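Local coordinates for protein aspartate-semialdehyde dehydrogenase 2 (Vibrio cholerae, PDB 2R00) that catalyses the NADPH-dependent reductive dephosphorylation of L-aspartyl-4-phosphate to L-aspartate-semialdehyde, a shared early step in lysine, methionine and threonine biosynthesis, at residues D102-V108 with R123-P129; F4-F9 with Q65-F71. All coordinates share one frame. Residues are numbered along the deposited sequence.

Contact 1: D102-V108 with R123-P129; sequences DYDIPLV and RNIIANP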
loop_
_atom_site.group_PDB
_atom_site.type_symbol
_atom_site.label_atom_id
_atom_site.label_comp_id
_atom_site.label_asym_id
_atom_site.label_seq_id
_atom_site.Cartn_x
_atom_site.Cartn_y
_atom_site.Cartn_z
ATOM N N ASP A 102 18.912 1.932 22.114
ATOM C CA ASP A 102 19.702 1.759 23.333
ATOM C C ASP A 102 18.873 1.064 24.411
ATOM O O ASP A 102 17.800 1.538 24.782
ATOM C CB ASP A 102 20.251 3.100 23.844
ATOM C CG ASP A 102 21.372 3.646 22.967
ATOM O OD1 ASP A 102 21.056 4.181 21.893
ATOM O OD2 ASP A 102 22.565 3.527 23.338
ATOM N N TYR A 103 19.391 -0.063 24.895
ATOM C CA TYR A 103 18.694 -0.909 25.858
ATOM C C TYR A 103 18.199 -0.138 27.081
ATOM O O TYR A 103 17.094 -0.372 27.564
ATOM C CB TYR A 103 19.618 -2.045 26.298
ATOM C CG TYR A 103 19.030 -2.990 27.330
ATOM C CD1 TYR A 103 18.008 -3.863 26.997
ATOM C CD2 TYR A 103 19.529 -3.016 28.637
ATOM C CE1 TYR A 103 17.478 -4.739 27.935
ATOM C CE2 TYR A 103 19.006 -3.891 29.586
ATOM C CZ TYR A 103 17.981 -4.747 29.221
ATOM O OH TYR A 103 17.454 -5.619 30.148
ATOM N N ASP A 104 19.027 0.785 27.552
ATOM C CA ASP A 104 18.779 1.538 28.773
ATOM C C ASP A 104 17.954 2.824 28.599
ATOM O O ASP A 104 17.690 3.532 29.577
ATOM C CB ASP A 104 20.116 1.852 29.452
ATOM C CG ASP A 104 21.182 2.449 28.481
ATOM O OD1 ASP A 104 21.128 2.247 27.235
ATOM O OD2 ASP A 104 22.110 3.097 29.006
ATOM N N ILE A 105 17.542 3.116 27.369
ATOM C CA ILE A 105 16.845 4.374 27.073
ATOM C C ILE A 105 15.422 4.067 26.621
ATOM O O ILE A 105 15.235 3.289 25.682
ATOM C CB ILE A 105 17.619 5.222 26.020
ATOM C CG1 ILE A 105 18.970 5.672 26.613
ATOM C CG2 ILE A 105 16.755 6.422 25.520
ATOM C CD1 ILE A 105 19.906 6.444 25.665
ATOM N N PRO A 106 14.412 4.655 27.306
ATOM C CA PRO A 106 13.024 4.416 26.926
ATOM C C PRO A 106 12.671 5.034 25.572
ATOM O O PRO A 106 13.131 6.131 25.248
ATOM C CB PRO A 106 12.229 5.122 28.036
ATOM C CG PRO A 106 13.142 6.208 28.515
ATOM C CD PRO A 106 14.511 5.576 28.458
ATOM N N LEU A 107 11.849 4.323 24.800
ATOM C CA LEU A 107 11.336 4.807 23.515
ATOM C C LEU A 107 9.824 4.946 23.640
ATOM O O LEU A 107 9.124 3.946 23.753
ATOM C CB LEU A 107 11.670 3.802 22.407
ATOM C CG LEU A 107 11.122 4.030 20.989
ATOM C CD1 LEU A 107 11.781 5.286 20.389
ATOM C CD2 LEU A 107 11.374 2.801 20.096
ATOM N N VAL A 108 9.317 6.177 23.599
ATOM C CA VAL A 108 7.989 6.441 24.162
ATOM C C VAL A 108 6.947 6.997 23.191
ATOM O O VAL A 108 7.190 7.979 22.510
ATOM C CB VAL A 108 8.088 7.352 25.427
ATOM C CG1 VAL A 108 6.712 7.695 25.958
ATOM C CG2 VAL A 108 8.950 6.670 26.512
ATOM N N ARG A 123 19.737 7.591 31.926
ATOM C CA ARG A 123 20.687 8.344 31.101
ATOM C C ARG A 123 20.291 9.814 30.922
ATOM O O ARG A 123 20.997 10.573 30.244
ATOM C CB ARG A 123 20.796 7.692 29.708
ATOM C CG ARG A 123 21.592 6.380 29.683
ATOM C CD ARG A 123 23.014 6.583 29.101
ATOM N NE ARG A 123 23.196 5.901 27.796
ATOM C CZ ARG A 123 23.749 6.450 26.712
ATOM N NH1 ARG A 123 24.176 7.696 26.741
ATOM N NH2 ARG A 123 23.885 5.743 25.583
ATOM N N ASN A 124 19.156 10.211 31.501
ATOM C CA ASN A 124 18.573 11.544 31.276
ATOM C C ASN A 124 18.217 11.758 29.806
ATOM O O ASN A 124 18.281 12.878 29.284
ATOM C CB ASN A 124 19.477 12.670 31.804
ATOM C CG ASN A 124 19.416 12.813 33.329
ATOM O OD1 ASN A 124 18.578 12.196 34.003
ATOM N ND2 ASN A 124 20.319 13.623 33.876
ATOM N N ILE A 125 17.832 10.668 29.144
ATOM C CA ILE A 125 17.378 10.728 27.761
ATOM C C ILE A 125 16.148 9.845 27.586
ATOM O O ILE A 125 16.091 8.732 28.134
ATOM C CB ILE A 125 18.487 10.291 26.752
ATOM C CG1 ILE A 125 19.775 11.100 26.940
ATOM C CG2 ILE A 125 18.001 10.471 25.307
ATOM C CD1 ILE A 125 20.996 10.432 26.325
ATOM N N ILE A 126 15.171 10.374 26.845
ATOM C CA ILE A 126 14.011 9.623 26.358
ATOM C C ILE A 126 14.011 9.776 24.828
ATOM O O ILE A 126 14.206 10.866 24.324
ATOM C CB ILE A 126 12.666 10.209 26.902
ATOM C CG1 ILE A 126 12.675 10.289 28.436
ATOM C CG2 ILE A 126 11.483 9.378 26.417
ATOM C CD1 ILE A 126 11.616 11.241 29.026
ATOM N N ALA A 127 13.797 8.685 24.104
ATOM C CA ALA A 127 13.849 8.707 22.635
ATOM C C ALA A 127 12.445 8.849 22.064
ATOM O O ALA A 127 11.521 8.177 22.528
ATOM C CB ALA A 127 14.503 7.437 22.126
ATOM N N ASN A 128 12.297 9.737 21.077
ATOM C CA ASN A 128 11.044 9.948 20.348
ATOM C C ASN A 128 11.088 8.986 19.169
ATOM O O ASN A 128 12.090 8.967 18.457
ATOM C CB ASN A 128 10.987 11.403 19.834
ATOM C CG ASN A 128 9.560 11.908 19.546
ATOM O OD1 ASN A 128 9.290 12.495 18.483
ATOM N ND2 ASN A 128 8.668 11.734 20.504
ATOM N N PRO A 129 10.037 8.156 18.977
ATOM C CA PRO A 129 10.080 7.222 17.853
ATOM C C PRO A 129 9.849 7.869 16.485
ATOM O O PRO A 129 9.516 9.054 16.388
ATOM C CB PRO A 129 8.949 6.213 18.163
ATOM C CG PRO A 129 8.513 6.494 19.567
ATOM C CD PRO A 129 8.807 7.979 19.763
HETATM O O HOH W 1 23.276 2.465 25.712
#
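Two backbone hydrogen bonds fasten the extended run Pro106-Val108 to strand 125-127: Ala127 N donates to Pro106 O (2.9 Å) and Val108 N to Ala127 O (3.2 Å). Leu107 and Ala127 thus form a single bridge, supplemented by a CA-H...O contact from Leu107 CA to Ala127 O at 3.5 Å.

Charged groups join the other ends. A type I turn from Asp102 to Ile105, closed by Ile105 N to Asp102 O, brings two acidic side chains round to Arg123: Asp104 OD2 pairs with Arg123 NE at 3.2 Å and Asp102 OD2 with Arg123 NH2 at 3.4 Å. A water donates to Asp102 OD2 and Asp104 OD1, bridging the two carboxylates, while Ile105 CD1 lies over one face of the guanidinium.

Apolar side chains pack along the whole pairing. Ile105 sits between the charged turn and the bridge, reaching Ile125 (CD1 to CD1, 4.2 Å) and Ala127 (CG2 to CB, 4.2 Å); beside and beyond the bridge, Leu107 CD1 packs on Pro129 CG at 3.6 Å, and Val108 CG2 on Ile126 CG2 at 3.7 Å. Helix 316-335 lies against Ile126, and helix 211-223 against Leu107 and Pro129.

Strand 125-127 is the last strand of the Rossmann-type nucleotide-binding sheet, and it runs on towards the catalytic Cys131. The bridge lines its outer edge with the loop that follows Arg100, the predicted phosphate-binding residue.

Contact 2: F4-F9 with Q65-F71; sequences FNVAIF and QVHIALF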
loop_
_atom_site.group_PDB
_atom_site.type_symbol
_atom_site.label_atom_id
_atom_site.label_comp_id
_atom_site.label_asym_id
_atom_site.label_seq_id
_atom_site.Cartn_x
_atom_site.Cartn_y
_atom_site.Cartn_z
ATOM N N PHE A 4 8.798 25.508 33.816
ATOM C CA PHE A 4 10.070 24.857 33.518
ATOM C C PHE A 4 10.817 25.567 32.403
ATOM O O PHE A 4 10.207 26.099 31.470
ATOM C CB PHE A 4 9.826 23.390 33.152
ATOM C CG PHE A 4 9.005 22.653 34.164
ATOM C CD1 PHE A 4 9.619 21.904 35.158
ATOM C CD2 PHE A 4 7.613 22.726 34.141
ATOM C CE1 PHE A 4 8.865 21.227 36.110
ATOM C CE2 PHE A 4 6.851 22.056 35.088
ATOM C CZ PHE A 4 7.479 21.303 36.075
ATOM N N ASN A 5 12.140 25.588 32.520
ATOM C CA ASN A 5 12.998 26.072 31.457
ATOM C C ASN A 5 13.226 24.964 30.429
ATOM O O ASN A 5 13.542 23.810 30.781
ATOM C CB ASN A 5 14.326 26.579 32.020
ATOM C CG ASN A 5 14.169 27.861 32.835
ATOM O OD1 ASN A 5 13.279 28.679 32.575
ATOM N ND2 ASN A 5 15.033 28.033 33.833
ATOM N N VAL A 6 13.046 25.328 29.163
ATOM C CA VAL A 6 13.054 24.379 28.055
ATOM C C VAL A 6 13.927 24.874 26.903
ATOM O O VAL A 6 13.863 26.044 26.512
ATOM C CB VAL A 6 11.614 24.112 27.543
ATOM C CG1 VAL A 6 11.616 23.084 26.405
ATOM C CG2 VAL A 6 10.714 23.641 28.688
ATOM N N ALA A 7 14.743 23.968 26.373
ATOM C CA ALA A 7 15.549 24.226 25.186
ATOM C C ALA A 7 15.024 23.419 24.008
ATOM O O ALA A 7 14.569 22.275 24.173
ATOM C CB ALA A 7 17.020 23.869 25.435
ATOM N N ILE A 8 15.100 24.017 22.825
ATOM C CA ILE A 8 14.912 23.288 21.578
ATOM C C ILE A 8 16.221 23.367 20.816
ATOM O O ILE A 8 16.706 24.460 20.524
ATOM C CB ILE A 8 13.764 23.869 20.717
ATOM C CG1 ILE A 8 12.421 23.737 21.445
ATOM C CG2 ILE A 8 13.696 23.156 19.350
ATOM C CD1 ILE A 8 11.293 24.561 20.808
ATOM N N PHE A 9 16.810 22.207 20.524
ATOM C CA PHE A 9 18.044 22.141 19.739
ATOM C C PHE A 9 17.720 21.714 18.316
ATOM O O PHE A 9 17.101 20.680 18.095
ATOM C CB PHE A 9 19.069 21.201 20.400
ATOM C CG PHE A 9 20.377 21.073 19.650
ATOM C CD1 PHE A 9 20.921 22.155 18.947
ATOM C CD2 PHE A 9 21.083 19.873 19.671
ATOM C CE1 PHE A 9 22.138 22.032 18.259
ATOM C CE2 PHE A 9 22.306 19.737 19.003
ATOM C CZ PHE A 9 22.833 20.814 18.290
ATOM N N GLN A 65 20.920 26.005 32.668
ATOM C CA GLN A 65 19.747 26.875 32.562
ATOM C C GLN A 65 18.417 26.138 32.377
ATOM O O GLN A 65 17.361 26.706 32.656
ATOM C CB GLN A 65 19.931 27.862 31.412
ATOM C CG GLN A 65 21.070 28.843 31.618
ATOM C CD GLN A 65 21.300 29.719 30.415
ATOM O OE1 GLN A 65 21.859 29.283 29.406
ATOM N NE2 GLN A 65 20.878 30.972 30.512
ATOM N N VAL A 66 18.454 24.890 31.910
ATOM C CA VAL A 66 17.210 24.215 31.497
ATOM C C VAL A 66 16.912 22.915 32.232
ATOM O O VAL A 66 17.825 22.225 32.700
ATOM C CB VAL A 66 17.127 23.990 29.954
ATOM C CG1 VAL A 66 16.991 25.316 29.223
ATOM C CG2 VAL A 66 18.328 23.246 29.438
ATOM N N HIS A 67 15.623 22.593 32.320
ATOM C CA HIS A 67 15.159 21.345 32.909
ATOM C C HIS A 67 15.042 20.248 31.851
ATOM O O HIS A 67 15.348 19.088 32.115
ATOM C CB HIS A 67 13.794 21.542 33.564
ATOM C CG HIS A 67 13.805 22.509 34.708
ATOM N ND1 HIS A 67 13.511 23.849 34.553
ATOM C CD2 HIS A 67 14.063 22.328 36.025
ATOM C CE1 HIS A 67 13.594 24.452 35.727
ATOM N NE2 HIS A 67 13.926 23.552 36.638
ATOM N N ILE A 68 14.570 20.634 30.669
ATOM C CA ILE A 68 14.223 19.693 29.596
ATOM C C ILE A 68 14.665 20.266 28.256
ATOM O O ILE A 68 14.554 21.471 28.010
ATOM C CB ILE A 68 12.693 19.404 29.565
ATOM C CG1 ILE A 68 12.245 18.699 30.851
ATOM C CG2 ILE A 68 12.296 18.552 28.330
ATOM C CD1 ILE A 68 10.748 18.803 31.106
ATOM N N ALA A 69 15.181 19.401 27.390
ATOM C CA ALA A 69 15.531 19.832 26.045
ATOM C C ALA A 69 14.868 18.915 25.034
ATOM O O ALA A 69 14.814 17.709 25.243
ATOM C CB ALA A 69 17.047 19.841 25.852
ATOM N N LEU A 70 14.349 19.504 23.961
ATOM C CA LEU A 70 13.834 18.758 22.821
ATOM C C LEU A 70 14.854 18.888 21.701
ATOM O O LEU A 70 15.158 19.997 21.264
ATOM C CB LEU A 70 12.462 19.307 22.365
ATOM C CG LEU A 70 11.369 19.649 23.383
ATOM C CD1 LEU A 70 10.141 20.269 22.704
ATOM C CD2 LEU A 70 10.948 18.430 24.197
ATOM N N PHE A 71 15.391 17.757 21.247
ATOM C CA PHE A 71 16.420 17.746 20.201
ATOM C C PHE A 71 15.816 17.320 18.873
ATOM O O PHE A 71 15.153 16.283 18.793
ATOM C CB PHE A 71 17.532 16.740 20.553
ATOM C CG PHE A 71 18.605 17.260 21.496
ATOM C CD1 PHE A 71 18.329 18.221 22.481
ATOM C CD2 PHE A 71 19.892 16.726 21.437
ATOM C CE1 PHE A 71 19.340 18.668 23.347
ATOM C CE2 PHE A 71 20.908 17.170 22.292
ATOM C CZ PHE A 71 20.628 18.135 23.258
#
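Strands 4-9 and 68-71 run parallel, their axes 4.6 Å apart at closest approach and 17° from alignment, as neighbours in the middle of the Rossmann-type sheet of the NADP-binding domain. Val6 to Phe9 pair in turn with Ile68 to Phe71. The hydrogen bonds alternate in direction as expected of parallel strands: Ala7 N to Ile68 O (3.0 Å), Leu70 N to Ala7 O (2.8 Å) and Phe9 N to Leu70 O (2.9 Å). Close CA-H...O contacts accompany them, among them Ala69 CA to Ala7 O at 3.2 Å. Ahead of strand 68-71, Asn5 O accepts from His67 N at 2.9 Å and more weakly from Ile68 N at 3.3 Å.

Ile8 and Leu70 meet on one face of the sheet (CG1 to CD1, 4.3 Å), the face that also carries Val6 and Ile68. On the opposite face the small side chains of Ala7 and Ala69 touch through their CB atoms at 4.0 Å, and Val66 CG1 comes within 4.1 Å of Ala7 CB. Farther along this face, the edge of the Phe9 ring points to the face of Phe71, centroids 5.1 Å apart and planes at 79°, a T-shaped pair against which Trp81 of helix 75-87 packs.

The side chain of Asn5 turns its OD1 to the backbone of Glu32 on strand 30-37, the neighbour on the other side. At the N-terminal end Phe4 directs its ring edge to the imidazole face of His67, whose ND1 accepts a hydrogen bond from Asn5 N at 3.0 Å.

Overall arrangement
From the N terminus, the chain enters the nucleotide-binding sheet at strand 4-9, builds strands 30-37, 45-48 and 51-57 to one side, then returns across to strand 68-71, where contact 2 closes a loop of 55 intervening residues. Helix 75-87 follows, and strand 91-94 then extends the sheet in the other direction. Contact 1 then closes a much shorter loop of 14 residues without helix or strand, between 102-108 and 123-129. The two loops lie in series, neither nested nor crossing. Contact 2 thus joins two interior strands, while contact 1 borders the strand at the far edge; strand 91-94 lies between, and the centres of the two contacts are about 16 Å apart.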